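Long-range contacts in regulator of polyketide synthase expression (Bifidobacterium adolescentis, PDB 3ONQ), which is of unconfirmed function but, with a PucR-type C-terminal helix-turn-helix domain, probably binds DNA and regulates transcription: residues C56-G61 / Y125-R130; G83-I88 / C100-V105; F94-A99 / H138-T143. All coordinates share one frame; numbering follows the deposited sequence.

Contact 1. Residues C56-G61 / Y125-R130. With SO4 (sulfate ion), chain P; SO4 (sulfate ion), chain O.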
ATOM      1  N   CYS B  56      17.303   3.580   9.579  1.00 27.89           N
ATOM      2  CA  CYS B  56      18.366   3.586   8.595  1.00 24.62           C
ATOM      3  C   CYS B  56      18.414   4.945   7.918  1.00 28.19           C
ATOM      4  O   CYS B  56      17.474   5.735   8.047  1.00 25.39           O
ATOM      5  CB  CYS B  56      18.116   2.487   7.548  1.00 24.09           C
ATOM      6  SG  CYS B  56      16.598   2.744   6.542  1.00 30.12           S
ATOM      7  N   PHE B  57      19.503   5.201   7.193  1.00 27.07           N
ATOM      8  CA  PHE B  57      19.633   6.395   6.370  1.00 25.28           C
ATOM      9  C   PHE B  57      20.624   6.062   5.277  1.00 29.90           C
ATOM     10  O   PHE B  57      21.330   5.053   5.359  1.00 25.88           O
ATOM     11  CB  PHE B  57      20.125   7.599   7.190  1.00 22.24           C
ATOM     12  CG  PHE B  57      21.455   7.375   7.862  1.00 26.25           C
ATOM     13  CD1 PHE B  57      22.641   7.630   7.187  1.00 25.80           C
ATOM     14  CD2 PHE B  57      21.520   6.918   9.168  1.00 26.80           C
ATOM     15  CE1 PHE B  57      23.869   7.423   7.804  1.00 25.46           C
ATOM     16  CE2 PHE B  57      22.743   6.713   9.792  1.00 31.66           C
ATOM     17  CZ  PHE B  57      23.924   6.957   9.107  1.00 21.87           C
ATOM     18  N   ALA B  58      20.684   6.908   4.258  1.00 21.71           N
ATOM     19  CA  ALA B  58      21.535   6.628   3.118  1.00 20.73           C
ATOM     20  C   ALA B  58      22.465   7.796   2.816  1.00 21.85           C
ATOM     21  O   ALA B  58      22.132   8.959   3.066  1.00 24.46           O
ATOM     22  CB  ALA B  58      20.675   6.289   1.891  1.00 18.81           C
ATOM     23  N   ILE B  59      23.636   7.471   2.284  1.00 22.54           N
ATOM     24  CA  ILE B  59      24.587   8.464   1.820  1.00 23.96           C
ATOM     25  C   ILE B  59      24.980   8.037   0.426  1.00 29.34           C
ATOM     26  O   ILE B  59      25.159   6.835   0.174  1.00 24.75           O
ATOM     27  CB  ILE B  59      25.856   8.484   2.689  1.00 28.79           C
ATOM     28  CG1 ILE B  59      25.506   8.806   4.137  1.00 32.67           C
ATOM     29  CG2 ILE B  59      26.846   9.514   2.161  1.00 25.21           C
ATOM     30  CD1 ILE B  59      26.716   8.754   5.091  1.00 36.32           C
ATOM     31  N   GLY B  60      25.109   8.996  -0.487  1.00 23.31           N
ATOM     32  CA  GLY B  60      25.468   8.669  -1.853  1.00 19.92           C
ATOM     33  C   GLY B  60      26.271   9.782  -2.496  1.00 27.46           C
ATOM     34  O   GLY B  60      26.113  10.954  -2.151  1.00 25.10           O
ATOM     35  N   GLY B  61      27.139   9.404  -3.429  1.00 24.23           N
ATOM     36  CA  GLY B  61      27.934  10.350  -4.188  1.00 24.29           C
ATOM     37  C   GLY B  61      28.868   9.570  -5.090  1.00 33.34           C
ATOM     38  O   GLY B  61      28.650   8.385  -5.332  1.00 28.56           O
ATOM     39  N   TYR B 125      24.992  13.366  -1.192  1.00 25.97           N
ATOM     40  CA  TYR B 125      23.674  13.522  -0.568  1.00 24.91           C
ATOM     41  C   TYR B 125      23.505  12.659   0.683  1.00 25.81           C
ATOM     42  O   TYR B 125      23.867  11.482   0.684  1.00 26.34           O
ATOM     43  CB  TYR B 125      22.564  13.195  -1.571  1.00 21.35           C
ATOM     44  CG  TYR B 125      21.169  13.310  -0.989  1.00 22.87           C
ATOM     45  CD1 TYR B 125      20.499  14.518  -1.002  1.00 21.40           C
ATOM     46  CD2 TYR B 125      20.535  12.211  -0.395  1.00 20.02           C
ATOM     47  CE1 TYR B 125      19.220  14.641  -0.463  1.00 24.47           C
ATOM     48  CE2 TYR B 125      19.241  12.326   0.141  1.00 23.57           C
ATOM     49  CZ  TYR B 125      18.596  13.550   0.102  1.00 23.94           C
ATOM     50  OH  TYR B 125      17.332  13.711   0.625  1.00 20.71           O
ATOM     51  N   LEU B 126      22.948  13.253   1.738  1.00 19.74           N
ATOM     52  CA  LEU B 126      22.675  12.560   2.999  1.00 20.26           C
ATOM     53  C   LEU B 126      21.169  12.519   3.236  1.00 24.93           C
ATOM     54  O   LEU B 126      20.537  13.561   3.285  1.00 26.37           O
ATOM     55  CB  LEU B 126      23.354  13.298   4.169  1.00 25.22           C
ATOM     56  CG  LEU B 126      23.039  12.771   5.584  1.00 27.36           C
ATOM     57  CD1 LEU B 126      23.509  11.326   5.747  1.00 23.84           C
ATOM     58  CD2 LEU B 126      23.634  13.639   6.703  1.00 26.31           C
ATOM     59  N   SER B 127      20.586  11.329   3.378  1.00 26.57           N
ATOM     60  CA  SER B 127      19.127  11.224   3.517  1.00 25.07           C
ATOM     61  C   SER B 127      18.674  11.401   4.958  1.00 25.59           C
ATOM     62  O   SER B 127      19.466  11.244   5.874  1.00 20.65           O
ATOM     63  CB  SER B 127      18.630   9.861   3.028  1.00 25.54           C
ATOM     64  OG  SER B 127      18.682   8.902   4.072  1.00 22.17           O
ATOM     65  N   PRO B 128      17.382  11.711   5.163  1.00 27.41           N
ATOM     66  CA  PRO B 128      16.818  11.670   6.514  1.00 28.95           C
ATOM     67  C   PRO B 128      16.800  10.235   7.048  1.00 33.28           C
ATOM     68  O   PRO B 128      17.000   9.275   6.289  1.00 25.29           O
ATOM     69  CB  PRO B 128      15.372  12.162   6.313  1.00 33.47           C
ATOM     70  CG  PRO B 128      15.364  12.841   4.978  1.00 32.80           C
ATOM     71  CD  PRO B 128      16.389  12.132   4.157  1.00 27.95           C
ATOM     72  N   VAL B 129      16.564  10.088   8.345  1.00 29.74           N
ATOM     73  CA  VAL B 129      16.391   8.759   8.938  1.00 27.61           C
ATOM     74  C   VAL B 129      15.038   8.208   8.497  1.00 31.26           C
ATOM     75  O   VAL B 129      14.054   8.947   8.419  1.00 31.56           O
ATOM     76  CB  VAL B 129      16.465   8.804  10.479  1.00 35.48           C
ATOM     77  CG1 VAL B 129      16.222   7.414  11.083  1.00 32.96           C
ATOM     78  CG2 VAL B 129      17.813   9.324  10.927  1.00 35.73           C
ATOM     79  N   ARG B 130      14.994   6.917   8.176  1.00 30.58           N
ATOM     80  CA  ARG B 130      13.749   6.267   7.776  1.00 29.28           C
ATOM     81  C   ARG B 130      13.667   4.921   8.503  1.00 29.28           C
ATOM     82  O   ARG B 130      14.674   4.437   9.028  1.00 28.61           O
ATOM     83  CB  ARG B 130      13.697   6.077   6.255  1.00 25.58           C
ATOM     84  CG  ARG B 130      13.953   7.340   5.450  1.00 32.38           C
ATOM     85  CD  ARG B 130      12.668   7.906   4.876  1.00 32.36           C
ATOM     86  NE  ARG B 130      12.873   9.121   4.091  1.00 27.91           N
ATOM     87  CZ  ARG B 130      12.212  10.254   4.310  1.00 30.74           C
ATOM     88  NH1 ARG B 130      11.321  10.315   5.296  1.00 30.58           N
ATOM     89  NH2 ARG B 130      12.438  11.323   3.560  1.00 23.46           N
TER
HETATM   90  S   SO4 P 262       9.644   6.950   7.597  1.00 49.20           S
HETATM   91  O1  SO4 P 262      10.096   8.250   7.093  1.00 48.12           O
HETATM   92  O2  SO4 P 262       9.890   6.870   9.036  1.00 55.73           O
HETATM   93  O3  SO4 P 262       8.212   6.812   7.350  1.00 60.96           O
HETATM   94  O4  SO4 P 262      10.362   5.870   6.929  1.00 50.34           O
HETATM   95  S   SO4 O 261       7.907  13.185   5.291  1.00 97.43           S
HETATM   96  O1  SO4 O 261       8.976  14.130   5.613  1.00 95.93           O
HETATM   97  O2  SO4 O 261       7.138  12.883   6.496  1.00104.60           O
HETATM   98  O3  SO4 O 261       7.003  13.763   4.298  1.00 97.25           O
HETATM   99  O4  SO4 O 261       8.496  11.956   4.768  1.00 96.18           O
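G60 and Y125 form a hydrogen-bonded pair: Y125 N donates to G60 O at 2.8 Å and the reverse bond runs from G60 N to Y125 O. Their strands, 55-61 and 124-131, are antiparallel inner neighbours in the mixed sheet. At the other end C56 and R130 form a second such pair, with C56 N 2.8 Å from R130 O. The pairings differ in register by one residue, a slip taken up around S127-V129, where a bulge or short loop interrupts strand 124-131. S127 bridges it: its backbone N binds A58 O, while OG, set between the backbone N and carbonyl carbon (chi1 87°), accepts the N-H of A58, with A58 N 2.8 Å from S127 OG. The same hydroxyl donates to P128 O.

Apolar contact lies on the face carrying I59 and L126. The CD1 methyl of L126 meets I59 CG1 at 3.6 Å; L126 CD1 also lies obliquely to the F57 ring, 4.1 Å from F57 CD1. P107 and T110 of helix 107-114 also touch F57.

On the opposite face R130 bends at chi2 and sends its guanidinium away from the strand pair. NH1 binds O1 of the sulfate of chain P, near the guanidinium plane, at 3.0 Å, and the sulfate of chain O only weakly, both probably from the crystallisation liquor; NH2 forms a salt bridge with E142. An alanine in place of R130 would probably leave E142 without this charged mate.

Backbone bonds and one serine hydroxyl thus join the strands across the slip, while R130, near its strand's end, pairs its guanidinium with E142 and sulfate.

Contact 2. Residues G83-I88 / C100-V105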
ATOM      1  N   GLY B  83      28.428   0.199  14.472  1.00 35.55           N
ATOM      2  CA  GLY B  83      27.381  -0.401  13.662  1.00 37.48           C
ATOM      3  C   GLY B  83      27.861  -1.690  13.032  1.00 38.65           C
ATOM      4  O   GLY B  83      29.054  -1.965  13.013  1.00 43.41           O
ATOM      5  N   GLU B  84      26.941  -2.485  12.506  1.00 42.00           N
ATOM      6  CA  GLU B  84      27.338  -3.733  11.862  1.00 46.23           C
ATOM      7  C   GLU B  84      26.602  -4.031  10.560  1.00 45.39           C
ATOM      8  O   GLU B  84      26.792  -5.088   9.967  1.00 51.29           O
ATOM      9  CB  GLU B  84      27.188  -4.901  12.826  1.00 56.94           C
ATOM     10  CG  GLU B  84      26.018  -4.790  13.774  1.00 65.82           C
ATOM     11  CD  GLU B  84      26.109  -5.822  14.876  1.00 78.34           C
ATOM     12  OE1 GLU B  84      26.884  -6.788  14.711  1.00 82.51           O
ATOM     13  OE2 GLU B  84      25.420  -5.668  15.904  1.00 82.04           O
ATOM     14  N   HIS B  85      25.759  -3.105  10.121  1.00 32.12           N
ATOM     15  CA  HIS B  85      25.048  -3.293   8.862  1.00 34.51           C
ATOM     16  C   HIS B  85      25.153  -2.054   7.999  1.00 35.60           C
ATOM     17  O   HIS B  85      24.808  -0.954   8.437  1.00 29.08           O
ATOM     18  CB  HIS B  85      23.580  -3.610   9.123  1.00 36.17           C
ATOM     19  CG  HIS B  85      23.379  -4.727  10.096  1.00 44.04           C
ATOM     20  ND1 HIS B  85      23.872  -5.996   9.881  1.00 45.17           N
ATOM     21  CD2 HIS B  85      22.749  -4.765  11.296  1.00 46.99           C
ATOM     22  CE1 HIS B  85      23.552  -6.769  10.903  1.00 49.37           C
ATOM     23  NE2 HIS B  85      22.869  -6.047  11.774  1.00 52.77           N
ATOM     24  N   VAL B  86      25.656  -2.237   6.782  1.00 30.88           N
ATOM     25  CA  VAL B  86      25.555  -1.220   5.756  1.00 31.95           C
ATOM     26  C   VAL B  86      25.458  -1.899   4.383  1.00 37.62           C
ATOM     27  O   VAL B  86      26.335  -2.674   3.992  1.00 40.67           O
ATOM     28  CB  VAL B  86      26.707  -0.184   5.847  1.00 32.63           C
ATOM     29  CG1 VAL B  86      28.042  -0.858   5.713  1.00 34.67           C
ATOM     30  CG2 VAL B  86      26.537   0.914   4.792  1.00 36.46           C
ATOM     31  N   VAL B  87      24.355  -1.645   3.685  1.00 31.97           N
ATOM     32  CA  VAL B  87      24.154  -2.159   2.331  1.00 26.32           C
ATOM     33  C   VAL B  87      24.703  -1.163   1.335  1.00 31.66           C
ATOM     34  O   VAL B  87      24.280   0.002   1.308  1.00 27.57           O
ATOM     35  CB  VAL B  87      22.667  -2.395   2.040  1.00 27.37           C
ATOM     36  CG1 VAL B  87      22.449  -2.694   0.550  1.00 24.07           C
ATOM     37  CG2 VAL B  87      22.145  -3.542   2.916  1.00 28.43           C
ATOM     38  N   ILE B  88      25.649  -1.618   0.520  1.00 29.45           N
ATOM     39  CA  ILE B  88      26.335  -0.743  -0.425  1.00 27.86           C
ATOM     40  C   ILE B  88      26.103  -1.227  -1.839  1.00 34.68           C
ATOM     41  O   ILE B  88      26.137  -2.427  -2.100  1.00 29.14           O
ATOM     42  CB  ILE B  88      27.844  -0.705  -0.139  1.00 29.94           C
ATOM     43  CG1 ILE B  88      28.086  -0.228   1.297  1.00 27.17           C
ATOM     44  CG2 ILE B  88      28.578   0.177  -1.159  1.00 25.50           C
ATOM     45  CD1 ILE B  88      29.543  -0.017   1.641  1.00 31.57           C
ATOM     46  N   CYS B 100      22.520   1.040   8.750  1.00 24.27           N
ATOM     47  CA  CYS B 100      21.576   0.790   9.821  1.00 24.92           C
ATOM     48  C   CYS B 100      21.898   1.748  10.964  1.00 28.30           C
ATOM     49  O   CYS B 100      23.050   1.861  11.390  1.00 29.59           O
ATOM     50  CB  CYS B 100      21.651  -0.667  10.301  1.00 27.89           C
ATOM     51  SG  CYS B 100      20.525  -0.983  11.676  1.00 38.27           S
ATOM     52  N   GLN B 101      20.897   2.465  11.445  1.00 29.70           N
ATOM     53  CA  GLN B 101      21.167   3.420  12.504  1.00 32.60           C
ATOM     54  C   GLN B 101      21.112   2.724  13.851  1.00 37.24           C
ATOM     55  O   GLN B 101      20.042   2.380  14.343  1.00 46.53           O
ATOM     56  CB  GLN B 101      20.214   4.608  12.469  1.00 35.92           C
ATOM     57  CG  GLN B 101      20.391   5.515  13.686  1.00 40.51           C
ATOM     58  CD  GLN B 101      19.482   6.714  13.664  1.00 41.22           C
ATOM     59  OE1 GLN B 101      19.759   7.705  12.985  1.00 43.12           O
ATOM     60  NE2 GLN B 101      18.388   6.639  14.412  1.00 36.25           N
HETATM   61  N   MSE B 102      22.288   2.509  14.423  1.00 38.35           N
HETATM   62  CA  MSE B 102      22.436   1.836  15.702  1.00 40.59           C
HETATM   63  C   MSE B 102      23.781   2.257  16.281  1.00 41.76           C
HETATM   64  O   MSE B 102      24.653   2.723  15.540  1.00 38.08           O
HETATM   65  CB  MSE B 102      22.424   0.322  15.499  1.00 32.89           C
HETATM   66  CG  MSE B 102      23.497  -0.144  14.534  1.00 40.39           C
HETATM   67 SE   MSE B 102      23.551  -2.075  14.211  0.69 46.70          SE
HETATM   68  CE  MSE B 102      24.260  -2.657  15.939  1.00 57.54           C
ATOM     69  N   GLY B 103      23.953   2.078  17.591  1.00 39.44           N
ATOM     70  CA  GLY B 103      25.179   2.480  18.256  1.00 37.27           C
ATOM     71  C   GLY B 103      25.408   3.957  18.005  1.00 35.97           C
ATOM     72  O   GLY B 103      24.494   4.764  18.188  1.00 31.85           O
ATOM     73  N   ALA B 104      26.605   4.316  17.545  1.00 38.08           N
ATOM     74  CA  ALA B 104      26.900   5.720  17.244  1.00 34.60           C
ATOM     75  C   ALA B 104      26.736   6.065  15.770  1.00 36.24           C
ATOM     76  O   ALA B 104      27.114   7.160  15.346  1.00 38.19           O
ATOM     77  CB  ALA B 104      28.304   6.091  17.715  1.00 37.84           C
ATOM     78  N   VAL B 105      26.188   5.141  14.984  1.00 30.49           N
ATOM     79  CA  VAL B 105      25.961   5.408  13.566  1.00 25.79           C
ATOM     80  C   VAL B 105      24.734   6.292  13.397  1.00 29.17           C
ATOM     81  O   VAL B 105      23.608   5.800  13.348  1.00 43.27           O
ATOM     82  CB  VAL B 105      25.754   4.123  12.758  1.00 28.48           C
ATOM     83  CG1 VAL B 105      25.610   4.463  11.267  1.00 31.82           C
ATOM     84  CG2 VAL B 105      26.908   3.157  12.986  1.00 26.87           C
TER
HETATM   85  O   HOH W   1      25.231   0.050  11.040  1.00 28.67           O
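H85 and C100 meet where the beta-hairpin of strands 86-91 and 94-100 opens out at its base. C100 N donates to H85 O almost straight, 3.1 Å apart with 175° at the hydrogen, though the donor is tilted out of the carbonyl plane. A water donates to both H85 O and C100 O, giving H85 O two donors and extending the pairing beyond the direct bond.

The side chains pack beside this bond. H85 CB touches C100 CB at 3.7 Å, and the latter carbon also lies near the plane of the imidazole, at its edge. In H85, chi1 (-51°) sets CG beside the backbone N, anti to the carbonyl carbon; E84 CG lies over one ring face, toward the rim, and the ring also meets W50.

M102, a selenomethionine, begins the type II' turn M102-V105, closed by V105 N to M102 O. Its CG sits between the backbone N and carbonyl carbon, the chain runs on extended to SE, and a bend at chi3 (-72°) brings M102 CE to 3.5 Å from E84 CG, although E84 is poorly ordered and its carboxylate position is uncertain. M102 crosses both E84 and H85 at about a right angle; SE lies obliquely to the imidazole, 4.0 Å from H85 CD2. On the far side of the turn V105 reaches G83, which has no side chain to obstruct it: V105 CG2 comes to 3.6 Å from G83 N.

Contact 3. Residues F94-A99 / H138-T143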
ATOM      1  N   PHE B  94      27.497   6.564  -9.432  1.00 27.24           N
ATOM      2  CA  PHE B  94      27.292   6.796  -7.996  1.00 25.76           C
ATOM      3  C   PHE B  94      27.468   5.534  -7.149  1.00 29.69           C
ATOM      4  O   PHE B  94      27.112   4.440  -7.575  1.00 31.11           O
ATOM      5  CB  PHE B  94      25.891   7.346  -7.734  1.00 26.48           C
ATOM      6  CG  PHE B  94      25.562   8.565  -8.532  1.00 30.91           C
ATOM      7  CD1 PHE B  94      26.368   9.685  -8.470  1.00 34.43           C
ATOM      8  CD2 PHE B  94      24.432   8.597  -9.329  1.00 33.25           C
ATOM      9  CE1 PHE B  94      26.060  10.808  -9.204  1.00 35.22           C
ATOM     10  CE2 PHE B  94      24.123   9.719 -10.062  1.00 32.46           C
ATOM     11  CZ  PHE B  94      24.939  10.819 -10.002  1.00 26.74           C
ATOM     12  N   LEU B  95      28.012   5.705  -5.947  1.00 29.80           N
ATOM     13  CA  LEU B  95      27.975   4.668  -4.921  1.00 28.62           C
ATOM     14  C   LEU B  95      26.963   5.105  -3.869  1.00 29.55           C
ATOM     15  O   LEU B  95      27.025   6.234  -3.383  1.00 29.36           O
ATOM     16  CB  LEU B  95      29.356   4.482  -4.285  1.00 26.75           C
ATOM     17  CG  LEU B  95      29.492   3.400  -3.207  1.00 33.55           C
ATOM     18  CD1 LEU B  95      30.867   2.784  -3.242  1.00 37.92           C
ATOM     19  CD2 LEU B  95      29.189   3.958  -1.804  1.00 34.62           C
ATOM     20  N   LEU B  96      26.018   4.227  -3.542  1.00 23.96           N
ATOM     21  CA  LEU B  96      25.027   4.515  -2.505  1.00 24.83           C
ATOM     22  C   LEU B  96      25.221   3.540  -1.359  1.00 26.70           C
ATOM     23  O   LEU B  96      25.454   2.355  -1.582  1.00 25.64           O
ATOM     24  CB  LEU B  96      23.595   4.393  -3.039  1.00 26.76           C
ATOM     25  CG  LEU B  96      22.983   5.564  -3.810  1.00 30.30           C
ATOM     26  CD1 LEU B  96      23.880   6.006  -4.930  1.00 26.83           C
ATOM     27  CD2 LEU B  96      21.597   5.193  -4.343  1.00 33.94           C
ATOM     28  N   ALA B  97      25.126   4.051  -0.137  1.00 20.78           N
ATOM     29  CA  ALA B  97      25.282   3.240   1.056  1.00 25.76           C
ATOM     30  C   ALA B  97      24.104   3.480   1.981  1.00 27.72           C
ATOM     31  O   ALA B  97      23.800   4.625   2.335  1.00 25.91           O
ATOM     32  CB  ALA B  97      26.582   3.588   1.772  1.00 22.90           C
ATOM     33  N   LEU B  98      23.459   2.388   2.374  1.00 23.67           N
ATOM     34  CA  LEU B  98      22.360   2.419   3.314  1.00 26.19           C
ATOM     35  C   LEU B  98      22.873   1.889   4.646  1.00 29.82           C
ATOM     36  O   LEU B  98      23.196   0.707   4.762  1.00 26.84           O
ATOM     37  CB  LEU B  98      21.236   1.522   2.816  1.00 23.38           C
ATOM     38  CG  LEU B  98      20.036   1.389   3.754  1.00 29.50           C
ATOM     39  CD1 LEU B  98      19.161   2.635   3.665  1.00 23.69           C
ATOM     40  CD2 LEU B  98      19.244   0.143   3.404  1.00 34.17           C
ATOM     41  N   ALA B  99      22.952   2.757   5.650  1.00 22.64           N
ATOM     42  CA  ALA B  99      23.465   2.349   6.958  1.00 25.70           C
ATOM     43  C   ALA B  99      22.341   2.074   7.945  1.00 30.25           C
ATOM     44  O   ALA B  99      21.332   2.785   7.989  1.00 30.27           O
ATOM     45  CB  ALA B  99      24.413   3.409   7.521  1.00 25.64           C
ATOM     46  N   HIS B 138      12.846   4.004   0.485  1.00 18.13           N
ATOM     47  CA  HIS B 138      12.687   5.451   0.423  1.00 23.97           C
ATOM     48  C   HIS B 138      14.036   6.187   0.490  1.00 22.66           C
ATOM     49  O   HIS B 138      14.312   7.075  -0.320  1.00 27.09           O
ATOM     50  CB  HIS B 138      11.774   5.924   1.568  1.00 26.43           C
ATOM     51  CG  HIS B 138      11.351   7.352   1.452  1.00 32.68           C
ATOM     52  ND1 HIS B 138      10.375   7.914   2.247  1.00 28.00           N
ATOM     53  CD2 HIS B 138      11.773   8.346   0.623  1.00 30.28           C
ATOM     54  CE1 HIS B 138      10.208   9.181   1.914  1.00 27.92           C
ATOM     55  NE2 HIS B 138      11.046   9.467   0.930  1.00 24.48           N
ATOM     56  N   ALA B 139      14.868   5.829   1.464  1.00 23.46           N
ATOM     57  CA  ALA B 139      16.172   6.467   1.642  1.00 23.04           C
ATOM     58  C   ALA B 139      17.050   6.301   0.406  1.00 26.13           C
ATOM     59  O   ALA B 139      17.671   7.252  -0.071  1.00 24.33           O
ATOM     60  CB  ALA B 139      16.890   5.902   2.890  1.00 19.70           C
ATOM     61  N   LEU B 140      17.117   5.087  -0.117  1.00 21.46           N
ATOM     62  CA  LEU B 140      17.923   4.852  -1.307  1.00 25.12           C
ATOM     63  C   LEU B 140      17.390   5.594  -2.544  1.00 24.80           C
ATOM     64  O   LEU B 140      18.160   6.128  -3.336  1.00 22.68           O
ATOM     65  CB  LEU B 140      18.061   3.357  -1.577  1.00 25.06           C
ATOM     66  CG  LEU B 140      19.008   2.655  -0.594  1.00 22.65           C
ATOM     67  CD1 LEU B 140      18.914   1.122  -0.698  1.00 18.26           C
ATOM     68  CD2 LEU B 140      20.426   3.109  -0.860  1.00 19.39           C
ATOM     69  N   ARG B 141      16.078   5.624  -2.715  1.00 20.33           N
ATOM     70  CA  ARG B 141      15.519   6.281  -3.881  1.00 18.57           C
ATOM     71  C   ARG B 141      15.634   7.814  -3.806  1.00 22.27           C
ATOM     72  O   ARG B 141      16.019   8.452  -4.780  1.00 23.41           O
ATOM     73  CB  ARG B 141      14.085   5.817  -4.136  1.00 20.84           C
ATOM     74  CG  ARG B 141      14.032   4.402  -4.718  1.00 26.81           C
ATOM     75  CD  ARG B 141      12.611   3.919  -4.965  1.00 27.32           C
ATOM     76  NE  ARG B 141      11.865   4.744  -5.914  1.00 21.66           N
ATOM     77  CZ  ARG B 141      11.857   4.552  -7.232  1.00 26.76           C
ATOM     78  NH1 ARG B 141      12.569   3.568  -7.765  1.00 33.32           N
ATOM     79  NH2 ARG B 141      11.138   5.343  -8.021  1.00 22.16           N
ATOM     80  N   GLU B 142      15.336   8.413  -2.659  1.00 21.12           N
ATOM     81  CA  GLU B 142      15.485   9.865  -2.568  1.00 24.47           C
ATOM     82  C   GLU B 142      16.943  10.247  -2.776  1.00 23.85           C
ATOM     83  O   GLU B 142      17.244  11.322  -3.316  1.00 25.71           O
ATOM     84  CB  GLU B 142      14.938  10.428  -1.249  1.00 19.59           C
ATOM     85  CG  GLU B 142      15.687   9.990   0.014  1.00 18.24           C
ATOM     86  CD  GLU B 142      14.858  10.235   1.277  1.00 24.99           C
ATOM     87  OE1 GLU B 142      14.043  11.179   1.291  1.00 26.63           O
ATOM     88  OE2 GLU B 142      15.004   9.473   2.252  1.00 26.64           O
ATOM     89  N   THR B 143      17.848   9.361  -2.364  1.00 21.12           N
ATOM     90  CA  THR B 143      19.277   9.592  -2.563  1.00 22.68           C
ATOM     91  C   THR B 143      19.620   9.508  -4.054  1.00 25.27           C
ATOM     92  O   THR B 143      20.257  10.405  -4.609  1.00 26.60           O
ATOM     93  CB  THR B 143      20.136   8.613  -1.751  1.00 19.42           C
ATOM     94  OG1 THR B 143      19.928   8.848  -0.351  1.00 22.13           O
ATOM     95  CG2 THR B 143      21.616   8.804  -2.065  1.00 19.58           C
TER
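L140 lays its CD2 methyl against two residues of the strand at once, 4.1 Å from L96 CB and equally far from L98 CB. Its CG is anti to the carbonyl carbon (chi1 -73°), and CD2 reaches in to the strand although the CB itself is not directed straight at it. L96 and L98, two apart on strand 94-100, both point toward helix 132-149, while A97 between them points away.

L98 CD1 extends to A139 CB, also at 4.1 Å. Toward the N-terminal side of the strand segment, L96 and T143 lie alongside, running opposite ways, with L96 CG 3.9 Å from T143 CG2. L96 CD2 also rests 3.7 Å from L140 O.

T143 keeps its polar atom in the helix. OG1 donates to A139 O at 2.8 Å, and the backbone N of T143 reaches that oxygen from the opposite face of its plane. This leaves CG2, anti to the backbone N, as the branch that meets the leucine.

This is helix-on-sheet packing in an alpha/beta domain, strand and helix axes 9.0 Å apart at 153°. No hydrogen bond crosses the interface, so it depends on apolar fit, with the buried threonine hydroxyl satisfied within its own helix.

In the fold
From the N terminus, strand 55-61 comes first and pairs with 124-131, contact 1 closing a loop of 63 residues. Within that loop helix 67-80 leads into 83-88, and contact 2 closes a much shorter one on 100-105, lying wholly inside the first. Contact 3 starts between the two halves of contact 2, at 94-99, and ends on helix 132-149 beyond contact 1, so it crosses both. All three reach the same mixed sheet: contact 1 joins inner strands, contact 2 the base of the edge hairpin, and contact 3 a helix to one face. F57 touches V105 between contacts 1 and 2, and V87 and L98 pair through a backbone hydrogen bond between contacts 2 and 3.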